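Local atomic coordinates of ABC transporter, substrate binding protein (Aeropyrum pernix, PDB entry 3EAF), a protein that probably serves as the substrate-binding protein of an ABC importer, capturing a small solute between two lobes, and carries a bound magnesium ion. Residues 8-13 and 55-60; 351-356 and 363-368; 194-199 and 222-227. One frame throughout, in Å; residues are numbered along the deposited sequence.

Contact 1. Residues 8-13 and 55-60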
loop_
_atom_site.group_PDB
_atom_site.type_symbol
_atom_site.label_atom_id
_atom_site.label_comp_id
_atom_site.label_asym_id
_atom_site.label_seq_id
_atom_site.Cartn_x
_atom_site.Cartn_y
_atom_site.Cartn_z
ATOM N N GLY A 8 -0.327 -1.750 -18.501
ATOM C CA GLY A 8 0.654 -2.633 -17.891
ATOM C C GLY A 8 0.271 -3.016 -16.475
ATOM O O GLY A 8 -0.305 -2.219 -15.734
ATOM N N LEU A 9 0.575 -4.256 -16.108
ATOM C CA LEU A 9 0.399 -4.724 -14.743
ATOM C C LEU A 9 1.724 -5.308 -14.264
ATOM O O LEU A 9 2.086 -6.427 -14.627
ATOM C CB LEU A 9 -0.734 -5.762 -14.653
ATOM C CG LEU A 9 -0.964 -6.463 -13.309
ATOM C CD1 LEU A 9 -1.239 -5.466 -12.191
ATOM C CD2 LEU A 9 -2.094 -7.477 -13.416
ATOM N N LEU A 10 2.436 -4.532 -13.451
ATOM C CA LEU A 10 3.727 -4.938 -12.915
ATOM C C LEU A 10 3.545 -5.487 -11.500
ATOM O O LEU A 10 3.092 -4.775 -10.604
ATOM C CB LEU A 10 4.689 -3.743 -12.922
ATOM C CG LEU A 10 6.182 -4.006 -12.720
ATOM C CD1 LEU A 10 6.835 -4.510 -14.005
ATOM C CD2 LEU A 10 6.859 -2.730 -12.234
ATOM N N VAL A 11 3.874 -6.760 -11.313
ATOM C CA VAL A 11 3.624 -7.443 -10.041
ATOM C C VAL A 11 4.836 -8.215 -9.528
ATOM O O VAL A 11 5.746 -8.548 -10.289
ATOM C CB VAL A 11 2.390 -8.391 -10.118
ATOM C CG1 VAL A 11 1.105 -7.590 -10.338
ATOM C CG2 VAL A 11 2.556 -9.468 -11.205
ATOM N N ASP A 12 4.844 -8.486 -8.225
ATOM C CA ASP A 12 5.816 -9.406 -7.652
ATOM C C ASP A 12 5.098 -10.673 -7.199
ATOM O O ASP A 12 4.495 -10.705 -6.127
ATOM C CB ASP A 12 6.574 -8.757 -6.488
ATOM C CG ASP A 12 7.622 -9.679 -5.888
ATOM O OD1 ASP A 12 7.813 -10.795 -6.422
ATOM O OD2 ASP A 12 8.259 -9.288 -4.885
ATOM N N GLU A 13 5.171 -11.714 -8.022
ATOM C CA GLU A 13 4.527 -12.987 -7.715
ATOM C C GLU A 13 5.483 -14.054 -7.186
ATOM O O GLU A 13 5.044 -15.065 -6.632
ATOM C CB GLU A 13 3.801 -13.516 -8.951
ATOM C CG GLU A 13 2.576 -12.702 -9.340
ATOM C CD GLU A 13 1.853 -13.275 -10.542
ATOM O OE1 GLU A 13 2.516 -13.907 -11.394
ATOM O OE2 GLU A 13 0.617 -13.093 -10.636
ATOM N N ARG A 55 3.120 -8.693 -15.958
ATOM C CA ARG A 55 4.535 -9.057 -15.901
ATOM C C ARG A 55 4.990 -9.222 -14.452
ATOM O O ARG A 55 4.921 -8.275 -13.668
ATOM C CB ARG A 55 5.384 -7.990 -16.601
ATOM C CG ARG A 55 5.171 -7.887 -18.111
ATOM C CD ARG A 55 5.739 -9.101 -18.828
ATOM N NE ARG A 55 5.585 -9.004 -20.274
ATOM C CZ ARG A 55 4.598 -9.571 -20.961
ATOM N NH1 ARG A 55 3.668 -10.284 -20.335
ATOM N NH2 ARG A 55 4.550 -9.433 -22.282
ATOM N N ASP A 56 5.433 -10.426 -14.097
ATOM C CA ASP A 56 6.028 -10.679 -12.780
ATOM C C ASP A 56 7.508 -10.312 -12.816
ATOM O O ASP A 56 8.323 -11.013 -13.425
ATOM C CB ASP A 56 5.823 -12.139 -12.357
ATOM C CG ASP A 56 6.634 -12.531 -11.121
ATOM O OD1 ASP A 56 6.917 -11.676 -10.248
ATOM O OD2 ASP A 56 6.982 -13.723 -11.013
ATOM N N TYR A 57 7.853 -9.211 -12.157
ATOM C CA TYR A 57 9.239 -8.733 -12.160
ATOM C C TYR A 57 10.023 -9.138 -10.914
ATOM O O TYR A 57 11.224 -8.838 -10.804
ATOM C CB TYR A 57 9.297 -7.219 -12.403
ATOM C CG TYR A 57 9.123 -6.336 -11.178
ATOM C CD1 TYR A 57 10.170 -5.522 -10.733
ATOM C CD2 TYR A 57 7.919 -6.292 -10.483
ATOM C CE1 TYR A 57 10.024 -4.696 -9.622
ATOM C CE2 TYR A 57 7.756 -5.471 -9.365
ATOM C CZ TYR A 57 8.815 -4.672 -8.946
ATOM O OH TYR A 57 8.665 -3.850 -7.852
ATOM N N ALA A 58 9.339 -9.814 -9.984
ATOM C CA ALA A 58 9.951 -10.360 -8.764
ATOM C C ALA A 58 10.752 -9.347 -7.918
ATOM O O ALA A 58 11.759 -9.702 -7.295
ATOM C CB ALA A 58 10.815 -11.605 -9.107
ATOM N N TYR A 59 10.295 -8.093 -7.912
ATOM C CA TYR A 59 10.913 -6.990 -7.147
ATOM C C TYR A 59 12.308 -6.608 -7.651
ATOM O O TYR A 59 13.016 -5.832 -7.012
ATOM C CB TYR A 59 10.951 -7.313 -5.647
ATOM C CG TYR A 59 10.745 -6.125 -4.735
ATOM C CD1 TYR A 59 9.538 -5.431 -4.725
ATOM C CD2 TYR A 59 11.754 -5.707 -3.860
ATOM C CE1 TYR A 59 9.335 -4.343 -3.869
ATOM C CE2 TYR A 59 11.563 -4.624 -3.012
ATOM C CZ TYR A 59 10.354 -3.949 -3.023
ATOM O OH TYR A 59 10.174 -2.883 -2.174
ATOM N N ASN A 60 12.693 -7.168 -8.794
ATOM C CA ASN A 60 13.997 -6.926 -9.417
ATOM C C ASN A 60 13.977 -5.599 -10.195
ATOM O O ASN A 60 13.212 -5.455 -11.155
ATOM C CB ASN A 60 14.334 -8.111 -10.340
ATOM C CG ASN A 60 15.710 -8.004 -10.980
ATOM O OD1 ASN A 60 16.165 -6.915 -11.349
ATOM N ND2 ASN A 60 16.366 -9.150 -11.148
HETATM O O HOH W 1 4.967 -16.072 -11.896
#

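Contact 2. Residues 351-356 and 363-368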
loop_
_atom_site.group_PDB
_atom_site.type_symbol
_atom_site.label_atom_id
_atom_site.label_comp_id
_atom_site.label_asym_id
_atom_site.label_seq_id
_atom_site.Cartn_x
_atom_site.Cartn_y
_atom_site.Cartn_z
ATOM N N LYS A 351 -6.276 9.703 6.727
ATOM C CA LYS A 351 -6.604 8.766 7.803
ATOM C C LYS A 351 -6.477 7.295 7.393
ATOM O O LYS A 351 -6.462 6.968 6.208
ATOM C CB LYS A 351 -7.967 9.072 8.430
ATOM C CG LYS A 351 -9.170 8.852 7.544
ATOM C CD LYS A 351 -10.451 9.256 8.295
ATOM C CE LYS A 351 -10.604 10.772 8.386
ATOM N NZ LYS A 351 -11.966 11.154 8.899
ATOM N N VAL A 352 -6.351 6.431 8.396
ATOM C CA VAL A 352 -6.192 4.993 8.193
ATOM C C VAL A 352 -7.023 4.208 9.193
ATOM O O VAL A 352 -7.433 4.750 10.220
ATOM C CB VAL A 352 -4.712 4.541 8.329
ATOM C CG1 VAL A 352 -3.871 5.113 7.202
ATOM C CG2 VAL A 352 -4.133 4.904 9.708
ATOM N N PHE A 353 -7.283 2.942 8.877
ATOM C CA PHE A 353 -7.823 2.005 9.856
ATOM C C PHE A 353 -6.668 1.407 10.646
ATOM O O PHE A 353 -5.570 1.250 10.124
ATOM C CB PHE A 353 -8.609 0.875 9.184
ATOM C CG PHE A 353 -9.801 1.339 8.388
ATOM C CD1 PHE A 353 -10.974 1.749 9.029
ATOM C CD2 PHE A 353 -9.764 1.336 6.994
ATOM C CE1 PHE A 353 -12.095 2.159 8.285
ATOM C CE2 PHE A 353 -10.874 1.747 6.241
ATOM C CZ PHE A 353 -12.039 2.166 6.893
ATOM N N ILE A 354 -6.920 1.081 11.908
ATOM C CA ILE A 354 -5.965 0.340 12.715
ATOM C C ILE A 354 -6.609 -0.977 13.105
ATOM O O ILE A 354 -7.770 -1.009 13.531
ATOM C CB ILE A 354 -5.530 1.131 13.987
ATOM C CG1 ILE A 354 -4.820 2.449 13.611
ATOM C CG2 ILE A 354 -4.675 0.246 14.915
ATOM C CD1 ILE A 354 -3.454 2.300 12.944
ATOM N N ILE A 355 -5.849 -2.058 12.965
ATOM C CA ILE A 355 -6.343 -3.399 13.240
ATOM C C ILE A 355 -5.487 -4.018 14.329
ATOM O O ILE A 355 -4.253 -3.944 14.276
ATOM C CB ILE A 355 -6.333 -4.297 11.953
ATOM C CG1 ILE A 355 -7.209 -3.681 10.854
ATOM C CG2 ILE A 355 -6.787 -5.722 12.252
ATOM C CD1 ILE A 355 -6.458 -2.687 9.975
ATOM N N LYS A 356 -6.145 -4.616 15.316
ATOM C CA LYS A 356 -5.450 -5.259 16.420
ATOM C C LYS A 356 -5.449 -6.777 16.292
ATOM O O LYS A 356 -6.470 -7.384 15.969
ATOM C CB LYS A 356 -6.097 -4.875 17.752
ATOM C CG LYS A 356 -5.396 -5.444 18.984
ATOM C CD LYS A 356 -6.162 -5.075 20.232
ATOM C CE LYS A 356 -5.489 -5.572 21.494
ATOM N NZ LYS A 356 -6.373 -5.289 22.674
ATOM N N LEU A 363 -8.536 -10.998 14.800
ATOM C CA LEU A 363 -8.317 -9.603 14.434
ATOM C C LEU A 363 -9.509 -8.731 14.804
ATOM O O LEU A 363 -10.669 -9.119 14.607
ATOM C CB LEU A 363 -7.980 -9.457 12.946
ATOM C CG LEU A 363 -6.693 -10.117 12.439
ATOM C CD1 LEU A 363 -6.437 -9.735 10.989
ATOM C CD2 LEU A 363 -5.489 -9.749 13.298
ATOM N N GLN A 364 -9.210 -7.545 15.330
ATOM C CA GLN A 364 -10.226 -6.627 15.815
ATOM C C GLN A 364 -9.997 -5.252 15.231
ATOM O O GLN A 364 -8.877 -4.754 15.230
ATOM C CB GLN A 364 -10.202 -6.580 17.346
ATOM C CG GLN A 364 -10.396 -7.957 17.988
ATOM C CD GLN A 364 -10.064 -8.007 19.472
ATOM O OE1 GLN A 364 -9.584 -7.032 20.062
ATOM N NE2 GLN A 364 -10.314 -9.162 20.082
ATOM N N LEU A 365 -11.058 -4.642 14.719
ATOM C CA LEU A 365 -10.951 -3.303 14.157
ATOM C C LEU A 365 -10.982 -2.252 15.271
ATOM O O LEU A 365 -11.934 -2.202 16.051
ATOM C CB LEU A 365 -12.063 -3.056 13.126
ATOM C CG LEU A 365 -12.081 -1.720 12.371
ATOM C CD1 LEU A 365 -10.843 -1.550 11.487
ATOM C CD2 LEU A 365 -13.354 -1.589 11.541
HETATM N N MSE A 366 -9.937 -1.422 15.336
HETATM C CA MSE A 366 -9.873 -0.319 16.303
HETATM C C MSE A 366 -10.655 0.915 15.867
HETATM O O MSE A 366 -11.177 1.643 16.715
HETATM C CB MSE A 366 -8.420 0.087 16.605
HETATM C CG MSE A 366 -7.558 -1.002 17.229
HETATM SE SE MSE A 366 -8.199 -1.628 18.967
HETATM C CE MSE A 366 -9.408 -3.059 18.421
ATOM N N GLY A 367 -10.722 1.159 14.555
ATOM C CA GLY A 367 -11.363 2.363 14.015
ATOM C C GLY A 367 -10.458 3.162 13.087
ATOM O O GLY A 367 -9.426 2.659 12.629
ATOM N N LYS A 368 -10.854 4.405 12.809
ATOM C CA LYS A 368 -10.091 5.306 11.936
ATOM C C LYS A 368 -9.262 6.282 12.760
ATOM O O LYS A 368 -9.764 6.892 13.716
ATOM C CB LYS A 368 -11.010 6.111 11.015
ATOM C CG LYS A 368 -11.813 5.308 10.033
ATOM C CD LYS A 368 -12.783 6.203 9.291
ATOM C CE LYS A 368 -13.539 5.417 8.246
ATOM N NZ LYS A 368 -14.505 6.278 7.511
HETATM O O HOH W 2 -8.275 -7.913 22.316
#

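Contact 3. Residues 194-199 and 222-227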
loop_
_atom_site.group_PDB
_atom_site.type_symbol
_atom_site.label_atom_id
_atom_site.label_comp_id
_atom_site.label_asym_id
_atom_site.label_seq_id
_atom_site.Cartn_x
_atom_site.Cartn_y
_atom_site.Cartn_z
ATOM N N GLU A 194 18.609 -7.372 20.364
ATOM C CA GLU A 194 19.211 -6.033 20.316
ATOM C C GLU A 194 18.271 -4.974 20.893
ATOM O O GLU A 194 18.688 -4.134 21.686
ATOM C CB GLU A 194 19.572 -5.640 18.884
ATOM C CG GLU A 194 20.846 -6.241 18.355
ATOM C CD GLU A 194 21.078 -5.912 16.890
ATOM O OE1 GLU A 194 20.394 -5.011 16.352
ATOM O OE2 GLU A 194 21.948 -6.563 16.271
HETATM N N MSE A 195 17.004 -5.018 20.486
HETATM C CA MSE A 195 15.998 -4.068 20.975
HETATM C C MSE A 195 15.687 -4.255 22.454
HETATM O O MSE A 195 15.459 -3.283 23.173
HETATM C CB MSE A 195 14.714 -4.159 20.153
HETATM C CG MSE A 195 14.895 -3.738 18.709
HETATM SE SE MSE A 195 13.226 -3.645 17.726
HETATM C CE MSE A 195 12.528 -5.420 18.164
ATOM N N LEU A 196 15.696 -5.507 22.899
ATOM C CA LEU A 196 15.462 -5.845 24.300
ATOM C C LEU A 196 16.378 -5.063 25.250
ATOM O O LEU A 196 15.940 -4.617 26.307
ATOM C CB LEU A 196 15.603 -7.360 24.508
ATOM C CG LEU A 196 15.322 -7.996 25.871
ATOM C CD1 LEU A 196 13.903 -7.718 26.355
ATOM C CD2 LEU A 196 15.587 -9.487 25.808
ATOM N N ALA A 197 17.635 -4.878 24.854
ATOM C CA ALA A 197 18.599 -4.082 25.624
ATOM C C ALA A 197 18.147 -2.638 25.858
ATOM O O ALA A 197 18.516 -2.025 26.863
ATOM C CB ALA A 197 19.959 -4.106 24.953
ATOM N N ALA A 198 17.351 -2.099 24.937
ATOM C CA ALA A 198 16.851 -0.724 25.047
ATOM C C ALA A 198 15.456 -0.660 25.681
ATOM O O ALA A 198 14.968 0.423 26.019
ATOM C CB ALA A 198 16.857 -0.042 23.686
ATOM N N ASP A 199 14.836 -1.829 25.847
ATOM C CA ASP A 199 13.499 -1.967 26.440
ATOM C C ASP A 199 12.473 -0.921 25.931
ATOM O O ASP A 199 11.942 -0.128 26.717
ATOM C CB ASP A 199 13.594 -1.975 27.976
ATOM C CG ASP A 199 12.267 -2.301 28.652
ATOM O OD1 ASP A 199 11.525 -3.182 28.161
ATOM O OD2 ASP A 199 11.972 -1.667 29.687
ATOM N N VAL A 222 11.759 -14.036 23.115
ATOM C CA VAL A 222 12.931 -13.557 23.864
ATOM C C VAL A 222 12.550 -12.700 25.075
ATOM O O VAL A 222 13.410 -12.344 25.890
ATOM C CB VAL A 222 13.959 -12.799 22.960
ATOM C CG1 VAL A 222 14.297 -13.618 21.718
ATOM C CG2 VAL A 222 13.453 -11.404 22.577
ATOM N N GLY A 223 11.269 -12.363 25.187
ATOM C CA GLY A 223 10.777 -11.637 26.346
ATOM C C GLY A 223 10.738 -10.127 26.219
ATOM O O GLY A 223 10.669 -9.431 27.229
ATOM N N LEU A 224 10.780 -9.613 24.991
ATOM C CA LEU A 224 10.535 -8.187 24.761
ATOM C C LEU A 224 9.032 -7.936 24.680
ATOM O O LEU A 224 8.398 -8.187 23.646
ATOM C CB LEU A 224 11.251 -7.672 23.506
ATOM C CG LEU A 224 10.990 -6.217 23.078
ATOM C CD1 LEU A 224 11.306 -5.221 24.190
ATOM C CD2 LEU A 224 11.788 -5.894 21.837
ATOM N N ASP A 225 8.465 -7.458 25.782
ATOM C CA ASP A 225 7.023 -7.235 25.862
ATOM C C ASP A 225 6.634 -5.810 25.484
ATOM O O ASP A 225 6.090 -5.040 26.295
ATOM C CB ASP A 225 6.487 -7.645 27.235
ATOM C CG ASP A 225 6.548 -9.147 27.447
ATOM O OD1 ASP A 225 6.318 -9.895 26.469
ATOM O OD2 ASP A 225 6.832 -9.585 28.579
ATOM N N ALA A 226 6.939 -5.474 24.236
ATOM C CA ALA A 226 6.547 -4.215 23.644
ATOM C C ALA A 226 5.415 -4.467 22.652
ATOM O O ALA A 226 5.231 -5.592 22.180
ATOM C CB ALA A 226 7.731 -3.587 22.938
ATOM N N PHE A 227 4.661 -3.420 22.343
ATOM C CA PHE A 227 3.694 -3.462 21.252
ATOM C C PHE A 227 4.424 -3.349 19.912
ATOM O O PHE A 227 5.370 -2.573 19.784
ATOM C CB PHE A 227 2.695 -2.311 21.366
ATOM C CG PHE A 227 1.715 -2.450 22.504
ATOM C CD1 PHE A 227 0.909 -3.574 22.618
ATOM C CD2 PHE A 227 1.577 -1.436 23.443
ATOM C CE1 PHE A 227 -0.005 -3.698 23.658
ATOM C CE2 PHE A 227 0.661 -1.552 24.490
ATOM C CZ PHE A 227 -0.129 -2.691 24.593
#

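Contact 1. Residues 8-13 and 55-60
L10 pairs with R55 and V11 with D56 as parallel strand neighbours. R55 N donates to L9 O, V11 N returns a bond to R55 O at 3.0 Å, and Y57 N closes the ladder on V11 O at 2.9 Å. Both chains then leave the sheet as loops that stay together, D12 CA and A58 CA lying 4.4 Å apart, and Y57 to N60 forms a type I' turn. At D56, chi1 169° sets CG anti to the backbone N, and the carboxylate offers OD1 to E13 N at 2.8 Å and to A58 N at 3.1 Å. The two N-H groups come from opposite faces of the carboxylate plane, and the A58 bond makes an Asx turn. These C-terminal ends of strands 3-11 and 47-56 are neighbours in the sheet of one lobe of the periplasmic-binding-protein fold. D56 OD2 turns to T14 and to a water that also meets E13 OE1 weakly; E13 OE2 bonds S25 OG and forms a salt bridge with K54. An alanine in place of D56 would probably leave the E13 and A58 amides without this shared acceptor and let both loops shift. L10 CD2 lies over the Y57 ring, 4.1 Å from the centroid, while Y59 N stands over the opposite face; the Y57 hydroxyl bonds D87. D12 OD2, bonded to T17, lies 3.4 Å from Y59 CB.

Contact 2. Residues 351-356 and 363-368
F353 and K368 each hold CG anti to the carbonyl carbon (chi1 -61° and -63°), and from there the two side chains run side by side, pointing the same way, on one face of a beta hairpin. Its strands, 352-357 and 363-369, are antiparallel and form one margin of a seven-stranded mixed sheet, with 363-369 outermost within the chain. The extended K368 chain lays CG and CE against the F353 ring, CE reaching CE1 at 3.6 Å, and carries NZ on to the carbonyl of A336. L365 shares this face: its CD1 sits 4.0 Å from F353 CB and also approaches I355 CG1. At the far end I355 CG2 meets L363 CB.

On the other face I354 CG2 packs on M366 CG at 3.9 Å. M366, a selenomethionine, bends at chi2 and chi3, and its CE comes to 3.8 Å from K356 CB. Helix 124-139 backs this side through F134, which touches both I354 and M366. Paired bonds link K356 and Q364, K356 N to Q364 O at 2.7 Å and nearly straight (176°), with Q364 N returning to K356 O. Further along, M366 N donates to I354 O and I354 N to G367 O. G367 has backbone angles at which a side chain would jam against the preceding carbonyl. The K356 and Q364 side chains also run alongside each other, and one water joins their ends, accepting from K356 NZ at 3.3 Å and donating to Q364 OE1 at 2.8 Å.

Contact 3. Residues 194-199 and 222-227
The last part of helix 185-196 packs here, on the outer side of the second lobe, on the loop that follows helix 209-222 and leads into strand 227-230: L196 meets V222, G223 and L224. Strand 202-205 runs between the two helices in sequence, so the contact belongs to the alternating beta-alpha layers of the periplasmic-binding-protein fold. The two methyls of L196 spread over the backbone from V222 to L224. Its CG stands anti to the backbone N (chi1 -176°). Beyond it, CD1 lies 3.8 Å from L224 CA and 3.9 Å from L224 CB, while CD2 comes to 3.6 Å from V222 O and more loosely to V222 CG2. G223 has positive phi, and a CB there would jam against the carbonyl of V222.

The CB of L224 points toward the helix, and its side chain crosses M195 at about a right angle. Its CD2 touches both CB and CE of M195, a selenomethionine, the CE contact being 3.8 Å. M219 of helix 209-222 touches M195 and L224 as well, and V203 of strand 202-205 adds to the packing on M195. At the margin D199 OD1 approaches L224 CD1 at 4.5 Å. The contact is made mainly of apolar side chains, with L196 methyls also resting on the carbonyl oxygens of V222 and G223, so the position of the loop on the helix probably depends on shape rather than on polar bonds between the segments.

Overall arrangement
Along the chain contact 1 comes first, contact 3 next and contact 2 last. Contact 1 lies in the six-stranded sheet, between strands 3-11 and 47-56. Contacts 2 and 3 belong to the seven-stranded one: the hairpin of contact 2 ends that sheet, and contact 3 packs helix 185-196 against the loop that feeds its strand 227-230. Centres of contacts 2 and 3 are 24 Å apart, with nearest atoms about 6 Å apart; contact 1 is 29 Å from contact 2 and 36 Å from contact 3, centre to centre. The two sheets are consistent with the two-lobed build of periplasmic binding proteins, in which ligand is usually held between lobes.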